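Local structure of peptidoglycan recognition protein-LC isoform LCx (2F2L) at residues B[42-47]-B[75-80]; B[53-56]-B[60-63]. The protein binds bacterial peptidoglycan fragments, here a diaminopimelate-type anhydro-disaccharide tetrapeptide, and probably serves as a cell-surface receptor in insect innate immunity. One frame throughout, in Å; residues are numbered along the deposited sequence.

How the contacts relate
Starting from the N terminus, the chain runs through strands 3-4 and 25-32 before helix 41-58, whose first turns supply 42-47 to contact 1 and whose last turns supply 53-56 to contact 2. Contact 2 closes first: after only three intervening residues the chain turns back at 60-63 against the helix it has just left. It then passes through strand 68-70 into 75-80, which returns to the start of the helix and closes contact 1, so the short loop is enclosed by the long one. Contact 1 ties helix to sheet, contact 2 helix to following loop. They meet where Arg80 NH2 approaches His63 O (3.2 Å), and both touch the bound muropeptide.

Contact 1: residues B[42-47]-B[75-80]; sequences EVCSAR and RVYEGR. With MLD (glcnac(beta1-4)-murnac(1,6-anhydro)-L-ala-gamma-D-glu-meso-a2pm-D-ala), chain G.
Arg80 NH1 donates to MLD OBU at 2.9 Å in a nearly straight hydrogen bond (175°), and roughly side by side with it Arg80 NH2 donates to MLD OBV at 2.9 Å, a little more bent. Extended from CG to NE, Arg80 thus meets the terminal carboxylate of the diaminopimelate side chain edge-on. This carboxylate is absent from lysine-type peptidoglycan, so the pairing is consistent with selection for the diaminopimelate type. Bonds to the carbonyls of Ile64, Val85 and His63 fix the guanidinium's rotation.

Earlier in 75-80 the chemistry is different. With CG anti to its carbonyl carbon (chi1 -69°), Tyr77 sends its ring out from the strand to the helix. Cys44 meets the phenol end of the ring obliquely, CB lying 3.3 Å from Tyr77 OH and 3.6 Å from Tyr77 CZ, and its sulfur is tied up in the disulfide with Cys38. The hydroxyl is hydrogen-bonded to Asp73 OD2; that carboxylate oxygen also forms a salt bridge with Arg75, so the loop before the strand holds the phenol end in place. One helix position on from Cys44, Ser45 OG comes to the ring edge, near the ring plane, 3.7 Å from Tyr77 CE1. It does not bond to the tyrosine; it turns back to the carbonyl of Arg41, one turn earlier. No hydrogen bond crosses between 42-47 and 75-80, and they bury just 132 Å² between them.

Strand 76-78, from which Tyr77 projects, runs between parallel strand 3-4 and antiparallel strand 68-70, and the ring lies between this part of the sheet and helix 41-58, with Leu4 and Val48 beside it.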
ATOM      1  N   GLU B  42      -8.550   7.256 -17.053  1.00 20.08           N
ATOM      2  CA  GLU B  42      -8.929   7.946 -15.823  1.00 20.28           C
ATOM      3  C   GLU B  42      -8.495   7.192 -14.543  1.00 19.82           C
ATOM      4  O   GLU B  42      -7.909   7.777 -13.619  1.00 18.78           O
ATOM      5  CB  GLU B  42     -10.447   8.155 -15.810  1.00 20.24           C
ATOM      6  CG  GLU B  42     -10.956   8.756 -14.515  1.00 21.11           C
ATOM      7  CD  GLU B  42     -12.392   9.248 -14.591  1.00 21.90           C
ATOM      8  OE1 GLU B  42     -13.300   8.423 -14.863  1.00 25.20           O
ATOM      9  OE2 GLU B  42     -12.610  10.459 -14.344  1.00 24.74           O
ATOM     10  N   VAL B  43      -8.812   5.908 -14.473  1.00 19.77           N
ATOM     11  CA  VAL B  43      -8.494   5.144 -13.266  1.00 20.24           C
ATOM     12  C   VAL B  43      -6.983   4.931 -13.169  1.00 20.32           C
ATOM     13  O   VAL B  43      -6.425   5.124 -12.096  1.00 20.21           O
ATOM     14  CB  VAL B  43      -9.266   3.821 -13.158  1.00 20.45           C
ATOM     15  CG1 VAL B  43      -8.868   3.065 -11.876  1.00 21.17           C
ATOM     16  CG2 VAL B  43     -10.758   4.086 -13.118  1.00 20.35           C
ATOM     17  N   CYS B  44      -6.314   4.584 -14.280  1.00 20.24           N
ATOM     18  CA  CYS B  44      -4.866   4.322 -14.240  1.00 20.11           C
ATOM     19  C   CYS B  44      -4.072   5.582 -13.918  1.00 19.72           C
ATOM     20  O   CYS B  44      -3.061   5.511 -13.222  1.00 19.95           O
ATOM     21  CB  CYS B  44      -4.368   3.687 -15.544  1.00 20.55           C
ATOM     22  SG  CYS B  44      -5.013   2.002 -15.816  1.00 23.66           S
ATOM     23  N   SER B  45      -4.538   6.730 -14.403  1.00 19.42           N
ATOM     24  CA  SER B  45      -3.898   8.003 -14.094  1.00 19.12           C
ATOM     25  C   SER B  45      -4.005   8.273 -12.601  1.00 18.96           C
ATOM     26  O   SER B  45      -3.052   8.731 -11.976  1.00 18.84           O
ATOM     27  CB  SER B  45      -4.538   9.144 -14.884  1.00 19.46           C
ATOM     28  OG  SER B  45      -4.350   8.990 -16.289  1.00 19.19           O
ATOM     29  N   ALA B  46      -5.162   7.943 -12.029  1.00 18.42           N
ATOM     30  CA  ALA B  46      -5.379   8.076 -10.602  1.00 18.54           C
ATOM     31  C   ALA B  46      -4.388   7.225  -9.827  1.00 18.47           C
ATOM     32  O   ALA B  46      -3.774   7.703  -8.888  1.00 19.03           O
ATOM     33  CB  ALA B  46      -6.821   7.685 -10.234  1.00 18.26           C
ATOM     34  N   ARG B  47      -4.210   5.973 -10.251  1.00 18.30           N
ATOM     35  CA  ARG B  47      -3.288   5.034  -9.589  1.00 18.68           C
ATOM     36  C   ARG B  47      -1.856   5.492  -9.622  1.00 18.45           C
ATOM     37  O   ARG B  47      -1.118   5.273  -8.666  1.00 18.86           O
ATOM     38  CB  ARG B  47      -3.358   3.624 -10.215  1.00 18.79           C
ATOM     39  CG  ARG B  47      -4.729   2.994 -10.185  1.00 19.06           C
ATOM     40  CD  ARG B  47      -5.068   2.355  -8.872  1.00 19.66           C
ATOM     41  NE  ARG B  47      -6.297   1.593  -9.006  1.00 19.37           N
ATOM     42  CZ  ARG B  47      -7.518   2.054  -8.754  1.00 20.24           C
ATOM     43  NH1 ARG B  47      -7.699   3.280  -8.302  1.00 21.44           N
ATOM     44  NH2 ARG B  47      -8.571   1.269  -8.941  1.00 20.56           N
ATOM     45  N   ARG B  75      -2.134   1.116 -21.709  1.00 18.52           N
ATOM     46  CA  ARG B  75      -1.325   2.326 -21.938  1.00 18.63           C
ATOM     47  C   ARG B  75      -0.081   2.269 -21.057  1.00 18.53           C
ATOM     48  O   ARG B  75      -0.086   1.663 -19.987  1.00 17.85           O
ATOM     49  CB  ARG B  75      -2.112   3.600 -21.627  1.00 18.28           C
ATOM     50  CG  ARG B  75      -3.298   3.837 -22.545  1.00 18.38           C
ATOM     51  CD  ARG B  75      -3.962   5.196 -22.278  1.00 19.41           C
ATOM     52  NE  ARG B  75      -5.122   5.392 -23.169  1.00 19.33           N
ATOM     53  CZ  ARG B  75      -6.329   4.854 -22.996  1.00 19.06           C
ATOM     54  NH1 ARG B  75      -6.604   4.098 -21.944  1.00 19.27           N
ATOM     55  NH2 ARG B  75      -7.278   5.075 -23.883  1.00 21.29           N
ATOM     56  N   VAL B  76       0.977   2.901 -21.541  1.00 18.68           N
ATOM     57  CA  VAL B  76       2.206   3.056 -20.810  1.00 18.97           C
ATOM     58  C   VAL B  76       2.194   4.461 -20.227  1.00 19.01           C
ATOM     59  O   VAL B  76       1.870   5.430 -20.920  1.00 18.29           O
ATOM     60  CB  VAL B  76       3.436   2.889 -21.720  1.00 19.52           C
ATOM     61  CG1 VAL B  76       4.703   3.123 -20.944  1.00 19.31           C
ATOM     62  CG2 VAL B  76       3.435   1.485 -22.374  1.00 19.40           C
ATOM     63  N   TYR B  77       2.531   4.530 -18.939  1.00 18.65           N
ATOM     64  CA  TYR B  77       2.580   5.773 -18.178  1.00 19.23           C
ATOM     65  C   TYR B  77       4.042   6.055 -17.920  1.00 19.15           C
ATOM     66  O   TYR B  77       4.698   5.280 -17.248  1.00 19.43           O
ATOM     67  CB  TYR B  77       1.779   5.599 -16.873  1.00 18.91           C
ATOM     68  CG  TYR B  77       0.332   5.494 -17.193  1.00 18.20           C
ATOM     69  CD1 TYR B  77      -0.483   6.626 -17.154  1.00 18.65           C
ATOM     70  CD2 TYR B  77      -0.213   4.295 -17.640  1.00 18.15           C
ATOM     71  CE1 TYR B  77      -1.797   6.562 -17.504  1.00 19.31           C
ATOM     72  CE2 TYR B  77      -1.537   4.210 -17.982  1.00 18.95           C
ATOM     73  CZ  TYR B  77      -2.327   5.360 -17.928  1.00 19.91           C
ATOM     74  OH  TYR B  77      -3.644   5.320 -18.278  1.00 19.27           O
ATOM     75  N   GLU B  78       4.561   7.132 -18.504  1.00 19.68           N
ATOM     76  CA  GLU B  78       5.964   7.506 -18.316  1.00 19.97           C
ATOM     77  C   GLU B  78       6.253   7.875 -16.846  1.00 20.03           C
ATOM     78  O   GLU B  78       5.475   8.575 -16.221  1.00 20.14           O
ATOM     79  CB  GLU B  78       6.321   8.695 -19.215  1.00 19.93           C
ATOM     80  CG  GLU B  78       7.782   9.112 -19.172  1.00 20.45           C
ATOM     81  CD  GLU B  78       8.075  10.427 -19.925  1.00 21.95           C
ATOM     82  OE1 GLU B  78       7.419  11.476 -19.653  1.00 24.51           O
ATOM     83  OE2 GLU B  78       9.006  10.413 -20.762  1.00 24.09           O
ATOM     84  N   GLY B  79       7.369   7.383 -16.311  1.00 20.19           N
ATOM     85  CA  GLY B  79       7.884   7.836 -15.026  1.00 19.84           C
ATOM     86  C   GLY B  79       9.103   8.703 -15.291  1.00 19.70           C
ATOM     87  O   GLY B  79       8.997   9.835 -15.815  1.00 19.44           O
ATOM     88  N   ARG B  80      10.272   8.175 -14.948  1.00 19.16           N
ATOM     89  CA  ARG B  80      11.517   8.868 -15.255  1.00 19.46           C
ATOM     90  C   ARG B  80      11.943   8.739 -16.722  1.00 19.50           C
ATOM     91  O   ARG B  80      12.839   9.463 -17.157  1.00 19.87           O
ATOM     92  CB  ARG B  80      12.625   8.390 -14.323  1.00 19.47           C
ATOM     93  CG  ARG B  80      12.319   8.702 -12.884  1.00 19.08           C
ATOM     94  CD  ARG B  80      13.395   8.236 -11.938  1.00 19.35           C
ATOM     95  NE  ARG B  80      12.954   8.397 -10.547  1.00 19.85           N
ATOM     96  CZ  ARG B  80      13.737   8.625  -9.490  1.00 18.99           C
ATOM     97  NH1 ARG B  80      15.052   8.759  -9.604  1.00 18.95           N
ATOM     98  NH2 ARG B  80      13.177   8.740  -8.294  1.00 18.24           N
TER
HETATM   99  CAA MLD G 201       3.050  -7.817  -2.866  1.00 19.56           C
HETATM  100  CAB MLD G 201       4.462  -7.251  -2.833  1.00 20.38           C
HETATM  101  OAC MLD G 201       5.105  -7.117  -3.865  1.00 22.12           O
HETATM  102  N2  MLD G 201       4.902  -6.925  -1.621  1.00 21.76           N
HETATM  103  C2  MLD G 201       6.235  -6.400  -1.347  1.00 22.03           C
HETATM  104  C3  MLD G 201       6.837  -7.270  -0.241  1.00 23.77           C
HETATM  105  O3  MLD G 201       6.935  -8.656  -0.624  1.00 20.54           O
HETATM  106  C4  MLD G 201       8.172  -6.704   0.233  1.00 23.19           C
HETATM  107  O4  MLD G 201       8.559  -7.450   1.373  1.00 22.26           O
HETATM  108  C5  MLD G 201       7.990  -5.236   0.632  1.00 23.80           C
HETATM  109  C6  MLD G 201       9.276  -4.481   1.018  1.00 27.17           C
HETATM  110  O6  MLD G 201       8.893  -3.196   1.589  1.00 28.96           O
HETATM  111  O5  MLD G 201       7.497  -4.539  -0.509  1.00 23.40           O
HETATM  112  C1  MLD G 201       6.163  -4.957  -0.880  1.00 22.41           C
HETATM  113  O1  MLD G 201       5.732  -4.161  -1.953  1.00 21.58           O
HETATM  114  CA4 MLD G 201       5.424  -2.810  -1.533  1.00 21.93           C
HETATM  115  CA5 MLD G 201       4.124  -2.626  -0.749  1.00 21.40           C
HETATM  116  OA5 MLD G 201       3.156  -1.731  -1.395  1.00 20.91           O
HETATM  117  CA6 MLD G 201       4.594  -1.778   0.382  1.00 20.64           C
HETATM  118  OA6 MLD G 201       4.610  -0.470  -0.153  1.00 22.05           O
HETATM  119  CA1 MLD G 201       3.914  -0.510  -1.434  1.00 21.97           C
HETATM  120  CA2 MLD G 201       4.972  -0.585  -2.547  1.00 21.71           C
HETATM  121  NAD MLD G 201       4.431   0.012  -3.787  1.00 21.67           N
HETATM  122  CAE MLD G 201       5.031   0.999  -4.429  1.00 20.58           C
HETATM  123  CAF MLD G 201       4.302   1.474  -5.669  1.00 21.03           C
HETATM  124  OAG MLD G 201       6.102   1.501  -4.085  1.00 20.55           O
HETATM  125  CA3 MLD G 201       5.368  -2.031  -2.838  1.00 22.40           C
HETATM  126  OAH MLD G 201       6.688  -2.122  -3.480  1.00 21.71           O
HETATM  127  CAI MLD G 201       6.641  -2.304  -4.917  1.00 23.43           C
HETATM  128  CAJ MLD G 201       6.624  -3.761  -5.317  1.00 21.15           C
HETATM  129  CAL MLD G 201       7.882  -1.641  -5.549  1.00 24.94           C
HETATM  130  OAM MLD G 201       8.030  -1.766  -6.759  1.00 25.21           O
HETATM  131  N   MLD G 201       8.720  -0.956  -4.770  1.00 24.72           N
HETATM  132  CA  MLD G 201       9.910  -0.252  -5.265  1.00 25.62           C
HETATM  133  CB  MLD G 201       9.440   1.160  -5.628  1.00 25.65           C
HETATM  134  C   MLD G 201      10.904  -0.163  -4.093  1.00 26.20           C
HETATM  135  O   MLD G 201      10.539   0.287  -3.004  1.00 25.67           O
HETATM  136  NAN MLD G 201      12.122  -0.628  -4.361  1.00 25.98           N
HETATM  137  CAO MLD G 201      13.248  -0.656  -3.415  1.00 28.43           C
HETATM  138  CAP MLD G 201      13.944  -2.056  -3.405  1.00 33.79           C
HETATM  139  OBA MLD G 201      15.098  -2.075  -2.969  1.00 37.40           O
HETATM  140  OAQ MLD G 201      13.350  -3.065  -3.856  1.00 34.94           O
HETATM  141  CBB MLD G 201      14.326   0.307  -3.902  1.00 30.09           C
HETATM  142  CBC MLD G 201      13.953   1.778  -3.828  1.00 30.52           C
HETATM  143  CBD MLD G 201      15.166   2.618  -4.267  1.00 32.99           C
HETATM  144  OBE MLD G 201      16.030   2.160  -5.017  1.00 34.10           O
HETATM  145  NBF MLD G 201      15.207   3.840  -3.781  1.00 33.45           N
HETATM  146  CBG MLD G 201      16.296   4.771  -4.103  1.00 35.16           C
HETATM  147  CBH MLD G 201      17.609   4.281  -3.460  1.00 36.00           C
HETATM  148  OBI MLD G 201      17.633   3.872  -2.300  1.00 37.04           O
HETATM  149  NBJ MLD G 201      18.671   4.301  -4.262  1.00 38.39           N
HETATM  150  CBK MLD G 201      20.031   3.896  -3.841  1.00 40.77           C
HETATM  151  CBL MLD G 201      20.983   5.068  -4.108  1.00 41.14           C
HETATM  152  CBM MLD G 201      20.576   2.659  -4.587  1.00 44.62           C
HETATM  153  OBO MLD G 201      20.123   2.404  -5.733  1.00 46.59           O
HETATM  154  OBN MLD G 201      21.465   2.003  -3.987  1.00 47.82           O
HETATM  155  CBP MLD G 201      15.898   6.175  -3.615  1.00 33.26           C
HETATM  156  CBQ MLD G 201      16.777   7.273  -4.240  1.00 33.91           C
HETATM  157  CBR MLD G 201      16.268   8.667  -3.864  1.00 34.32           C
HETATM  158  CBS MLD G 201      16.715   9.754  -4.844  1.00 34.31           C
HETATM  159  CBT MLD G 201      15.932   9.610  -6.156  1.00 33.95           C
HETATM  160  OBV MLD G 201      14.739   9.955  -6.134  1.00 34.69           O
HETATM  161  OBU MLD G 201      16.542   9.168  -7.151  1.00 32.21           O
HETATM  162  NBW MLD G 201      18.155   9.630  -5.100  1.00 33.90           N

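Contact 2: residues B[53-56]-B[60-63]; sequences SFHM and GWDH. With MLD (glcnac(beta1-4)-murnac(1,6-anhydro)-L-ala-gamma-D-glu-meso-a2pm-D-ala), chain G.
Segment 53-56 belongs to the final turns of helix 41-58, where the helix widens into a pi-type turn, and 60-63 is the irregular chain that leaves it. Gly60 makes the exit with positive phi (79°), a value that suits glycine, and the reversal brings Trp61 N to His55 O, six residues back, in a 2.8 Å hydrogen bond (159° at the hydrogen). Two CA-H...O contacts support the turn, Gly60 CA to Met56 O at 3.2 Å and Met56 CA to Trp61 O at 3.4 Å. Lys15 NZ bonds to both of those carbonyls.

Among the side chains, Trp61 and His55 carry the contact. Trp61 CZ3 sits 3.6 Å above the centre of the imidazole plane of His55, and the two planes meet obliquely, at 45°. Behind them, Met56 lays its CG against the backbone of His63; the bend at its last torsion swings CE toward Asp62 O.

The muropeptide passes the imidazole edge of His55 and then crosses the indole face turned away from His55. His55 NE2 donates to MLD OAG, the N-acetyl oxygen of the anhydromuramic acid, at 2.8 Å, the oxygen lying in the imidazole plane, while ND1 is hydrogen-bonded to the backbone N of Gly65. Over the indole, MLD CBP of the diaminopimelate chain is 3.5 Å from Trp61 NE1, offset toward the rim. Asp62 N donates to MLD OBV at 2.8 Å.

Because ND1 is occupied by a backbone N-H, NE2 is left as the donor for the N-acetyl oxygen. The helix end serves the sugar through His55, and the turn after it serves the peptide through Trp61 and Asp62, whose amide shares the diaminopimelate carboxylate with the guanidinium of Arg80.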
ATOM      1  N   SER B  53       2.989  10.172  -5.329  1.00 21.37           N
ATOM      2  CA  SER B  53       2.916  10.733  -3.984  1.00 21.31           C
ATOM      3  C   SER B  53       3.602   9.843  -2.942  1.00 20.87           C
ATOM      4  O   SER B  53       4.339  10.308  -2.078  1.00 20.82           O
ATOM      5  CB  SER B  53       1.454  10.941  -3.608  1.00 21.42           C
ATOM      6  OG  SER B  53       1.395  11.629  -2.375  1.00 25.86           O
ATOM      7  N   PHE B  54       3.346   8.548  -3.018  1.00 20.61           N
ATOM      8  CA  PHE B  54       4.017   7.575  -2.151  1.00 20.07           C
ATOM      9  C   PHE B  54       5.551   7.653  -2.260  1.00 19.74           C
ATOM     10  O   PHE B  54       6.278   7.633  -1.261  1.00 19.67           O
ATOM     11  CB  PHE B  54       3.528   6.166  -2.508  1.00 20.50           C
ATOM     12  CG  PHE B  54       3.810   5.145  -1.462  1.00 20.69           C
ATOM     13  CD1 PHE B  54       3.140   5.174  -0.253  1.00 20.92           C
ATOM     14  CD2 PHE B  54       4.726   4.137  -1.691  1.00 21.70           C
ATOM     15  CE1 PHE B  54       3.403   4.228   0.722  1.00 20.96           C
ATOM     16  CE2 PHE B  54       4.989   3.192  -0.722  1.00 21.09           C
ATOM     17  CZ  PHE B  54       4.341   3.242   0.487  1.00 20.87           C
ATOM     18  N   HIS B  55       6.047   7.748  -3.480  1.00 19.31           N
ATOM     19  CA  HIS B  55       7.487   7.801  -3.706  1.00 19.24           C
ATOM     20  C   HIS B  55       8.087   9.160  -3.333  1.00 18.39           C
ATOM     21  O   HIS B  55       9.118   9.217  -2.665  1.00 17.77           O
ATOM     22  CB  HIS B  55       7.784   7.413  -5.155  1.00 19.41           C
ATOM     23  CG  HIS B  55       7.543   5.965  -5.430  1.00 19.93           C
ATOM     24  ND1 HIS B  55       7.746   5.398  -6.669  1.00 18.77           N
ATOM     25  CD2 HIS B  55       7.147   4.956  -4.612  1.00 20.73           C
ATOM     26  CE1 HIS B  55       7.471   4.107  -6.607  1.00 20.06           C
ATOM     27  NE2 HIS B  55       7.108   3.811  -5.371  1.00 20.04           N
ATOM     28  N   MET B  56       7.409  10.241  -3.702  1.00 18.34           N
ATOM     29  CA  MET B  56       7.950  11.595  -3.480  1.00 18.68           C
ATOM     30  C   MET B  56       7.670  12.157  -2.078  1.00 18.52           C
ATOM     31  O   MET B  56       8.492  12.886  -1.536  1.00 18.23           O
ATOM     32  CB  MET B  56       7.439  12.583  -4.542  1.00 18.57           C
ATOM     33  CG  MET B  56       7.952  12.299  -5.960  1.00 19.45           C
ATOM     34  SD  MET B  56       7.291  13.384  -7.249  1.00 17.48           S
ATOM     35  CE  MET B  56       8.222  14.887  -6.942  1.00 18.97           C
ATOM     36  N   GLY B  60      10.013  10.274   0.248  1.00 20.43           N
ATOM     37  CA  GLY B  60      10.837  11.456   0.078  1.00 20.46           C
ATOM     38  C   GLY B  60      11.799  11.374  -1.093  1.00 20.87           C
ATOM     39  O   GLY B  60      12.836  12.022  -1.070  1.00 21.34           O
ATOM     40  N   TRP B  61      11.473  10.592  -2.125  1.00 20.89           N
ATOM     41  CA  TRP B  61      12.337  10.525  -3.324  1.00 20.31           C
ATOM     42  C   TRP B  61      12.098  11.731  -4.241  1.00 20.19           C
ATOM     43  O   TRP B  61      11.171  12.532  -4.029  1.00 19.68           O
ATOM     44  CB  TRP B  61      12.133   9.197  -4.073  1.00 20.60           C
ATOM     45  CG  TRP B  61      12.367   7.980  -3.205  1.00 20.45           C
ATOM     46  CD1 TRP B  61      13.100   7.924  -2.046  1.00 20.69           C
ATOM     47  CD2 TRP B  61      11.890   6.647  -3.439  1.00 20.75           C
ATOM     48  NE1 TRP B  61      13.088   6.649  -1.542  1.00 20.72           N
ATOM     49  CE2 TRP B  61      12.352   5.845  -2.375  1.00 20.77           C
ATOM     50  CE3 TRP B  61      11.115   6.050  -4.447  1.00 20.84           C
ATOM     51  CZ2 TRP B  61      12.067   4.474  -2.291  1.00 21.10           C
ATOM     52  CZ3 TRP B  61      10.819   4.695  -4.351  1.00 20.87           C
ATOM     53  CH2 TRP B  61      11.290   3.921  -3.281  1.00 20.74           C
ATOM     54  N   ASP B  62      12.931  11.864  -5.264  1.00 19.82           N
ATOM     55  CA  ASP B  62      12.912  13.059  -6.121  1.00 19.78           C
ATOM     56  C   ASP B  62      11.913  13.004  -7.301  1.00 19.32           C
ATOM     57  O   ASP B  62      11.678  14.002  -7.990  1.00 18.67           O
ATOM     58  CB  ASP B  62      14.325  13.313  -6.632  1.00 20.11           C
ATOM     59  CG  ASP B  62      15.271  13.788  -5.528  1.00 21.95           C
ATOM     60  OD1 ASP B  62      14.812  14.507  -4.608  1.00 21.86           O
ATOM     61  OD2 ASP B  62      16.479  13.466  -5.610  1.00 25.73           O
ATOM     62  N   HIS B  63      11.312  11.842  -7.507  1.00 18.58           N
ATOM     63  CA  HIS B  63      10.355  11.627  -8.580  1.00 18.47           C
ATOM     64  C   HIS B  63       9.711  10.264  -8.337  1.00 18.27           C
ATOM     65  O   HIS B  63      10.152   9.489  -7.472  1.00 17.32           O
ATOM     66  CB  HIS B  63      11.081  11.632  -9.950  1.00 18.54           C
ATOM     67  CG  HIS B  63      10.222  12.034 -11.112  1.00 17.82           C
ATOM     68  ND1 HIS B  63       8.846  12.066 -11.054  1.00 17.88           N
ATOM     69  CD2 HIS B  63      10.550  12.384 -12.379  1.00 16.38           C
ATOM     70  CE1 HIS B  63       8.366  12.442 -12.226  1.00 19.10           C
ATOM     71  NE2 HIS B  63       9.378  12.647 -13.044  1.00 16.21           N
TER
HETATM   72  CAA MLD G 201       3.050  -7.817  -2.866  1.00 19.56           C
HETATM   73  CAB MLD G 201       4.462  -7.251  -2.833  1.00 20.38           C
HETATM   74  OAC MLD G 201       5.105  -7.117  -3.865  1.00 22.12           O
HETATM   75  N2  MLD G 201       4.902  -6.925  -1.621  1.00 21.76           N
HETATM   76  C2  MLD G 201       6.235  -6.400  -1.347  1.00 22.03           C
HETATM   77  C3  MLD G 201       6.837  -7.270  -0.241  1.00 23.77           C
HETATM   78  O3  MLD G 201       6.935  -8.656  -0.624  1.00 20.54           O
HETATM   79  C4  MLD G 201       8.172  -6.704   0.233  1.00 23.19           C
HETATM   80  O4  MLD G 201       8.559  -7.450   1.373  1.00 22.26           O
HETATM   81  C5  MLD G 201       7.990  -5.236   0.632  1.00 23.80           C
HETATM   82  C6  MLD G 201       9.276  -4.481   1.018  1.00 27.17           C
HETATM   83  O6  MLD G 201       8.893  -3.196   1.589  1.00 28.96           O
HETATM   84  O5  MLD G 201       7.497  -4.539  -0.509  1.00 23.40           O
HETATM   85  C1  MLD G 201       6.163  -4.957  -0.880  1.00 22.41           C
HETATM   86  O1  MLD G 201       5.732  -4.161  -1.953  1.00 21.58           O
HETATM   87  CA4 MLD G 201       5.424  -2.810  -1.533  1.00 21.93           C
HETATM   88  CA5 MLD G 201       4.124  -2.626  -0.749  1.00 21.40           C
HETATM   89  OA5 MLD G 201       3.156  -1.731  -1.395  1.00 20.91           O
HETATM   90  CA6 MLD G 201       4.594  -1.778   0.382  1.00 20.64           C
HETATM   91  OA6 MLD G 201       4.610  -0.470  -0.153  1.00 22.05           O
HETATM   92  CA1 MLD G 201       3.914  -0.510  -1.434  1.00 21.97           C
HETATM   93  CA2 MLD G 201       4.972  -0.585  -2.547  1.00 21.71           C
HETATM   94  NAD MLD G 201       4.431   0.012  -3.787  1.00 21.67           N
HETATM   95  CAE MLD G 201       5.031   0.999  -4.429  1.00 20.58           C
HETATM   96  CAF MLD G 201       4.302   1.474  -5.669  1.00 21.03           C
HETATM   97  OAG MLD G 201       6.102   1.501  -4.085  1.00 20.55           O
HETATM   98  CA3 MLD G 201       5.368  -2.031  -2.838  1.00 22.40           C
HETATM   99  OAH MLD G 201       6.688  -2.122  -3.480  1.00 21.71           O
HETATM  100  CAI MLD G 201       6.641  -2.304  -4.917  1.00 23.43           C
HETATM  101  CAJ MLD G 201       6.624  -3.761  -5.317  1.00 21.15           C
HETATM  102  CAL MLD G 201       7.882  -1.641  -5.549  1.00 24.94           C
HETATM  103  OAM MLD G 201       8.030  -1.766  -6.759  1.00 25.21           O
HETATM  104  N   MLD G 201       8.720  -0.956  -4.770  1.00 24.72           N
HETATM  105  CA  MLD G 201       9.910  -0.252  -5.265  1.00 25.62           C
HETATM  106  CB  MLD G 201       9.440   1.160  -5.628  1.00 25.65           C
HETATM  107  C   MLD G 201      10.904  -0.163  -4.093  1.00 26.20           C
HETATM  108  O   MLD G 201      10.539   0.287  -3.004  1.00 25.67           O
HETATM  109  NAN MLD G 201      12.122  -0.628  -4.361  1.00 25.98           N
HETATM  110  CAO MLD G 201      13.248  -0.656  -3.415  1.00 28.43           C
HETATM  111  CAP MLD G 201      13.944  -2.056  -3.405  1.00 33.79           C
HETATM  112  OBA MLD G 201      15.098  -2.075  -2.969  1.00 37.40           O
HETATM  113  OAQ MLD G 201      13.350  -3.065  -3.856  1.00 34.94           O
HETATM  114  CBB MLD G 201      14.326   0.307  -3.902  1.00 30.09           C
HETATM  115  CBC MLD G 201      13.953   1.778  -3.828  1.00 30.52           C
HETATM  116  CBD MLD G 201      15.166   2.618  -4.267  1.00 32.99           C
HETATM  117  OBE MLD G 201      16.030   2.160  -5.017  1.00 34.10           O
HETATM  118  NBF MLD G 201      15.207   3.840  -3.781  1.00 33.45           N
HETATM  119  CBG MLD G 201      16.296   4.771  -4.103  1.00 35.16           C
HETATM  120  CBH MLD G 201      17.609   4.281  -3.460  1.00 36.00           C
HETATM  121  OBI MLD G 201      17.633   3.872  -2.300  1.00 37.04           O
HETATM  122  NBJ MLD G 201      18.671   4.301  -4.262  1.00 38.39           N
HETATM  123  CBK MLD G 201      20.031   3.896  -3.841  1.00 40.77           C
HETATM  124  CBL MLD G 201      20.983   5.068  -4.108  1.00 41.14           C
HETATM  125  CBM MLD G 201      20.576   2.659  -4.587  1.00 44.62           C
HETATM  126  OBO MLD G 201      20.123   2.404  -5.733  1.00 46.59           O
HETATM  127  OBN MLD G 201      21.465   2.003  -3.987  1.00 47.82           O
HETATM  128  CBP MLD G 201      15.898   6.175  -3.615  1.00 33.26           C
HETATM  129  CBQ MLD G 201      16.777   7.273  -4.240  1.00 33.91           C
HETATM  130  CBR MLD G 201      16.268   8.667  -3.864  1.00 34.32           C
HETATM  131  CBS MLD G 201      16.715   9.754  -4.844  1.00 34.31           C
HETATM  132  CBT MLD G 201      15.932   9.610  -6.156  1.00 33.95           C
HETATM  133  OBV MLD G 201      14.739   9.955  -6.134  1.00 34.69           O
HETATM  134  OBU MLD G 201      16.542   9.168  -7.151  1.00 32.21           O
HETATM  135  NBW MLD G 201      18.155   9.630  -5.100  1.00 33.90           N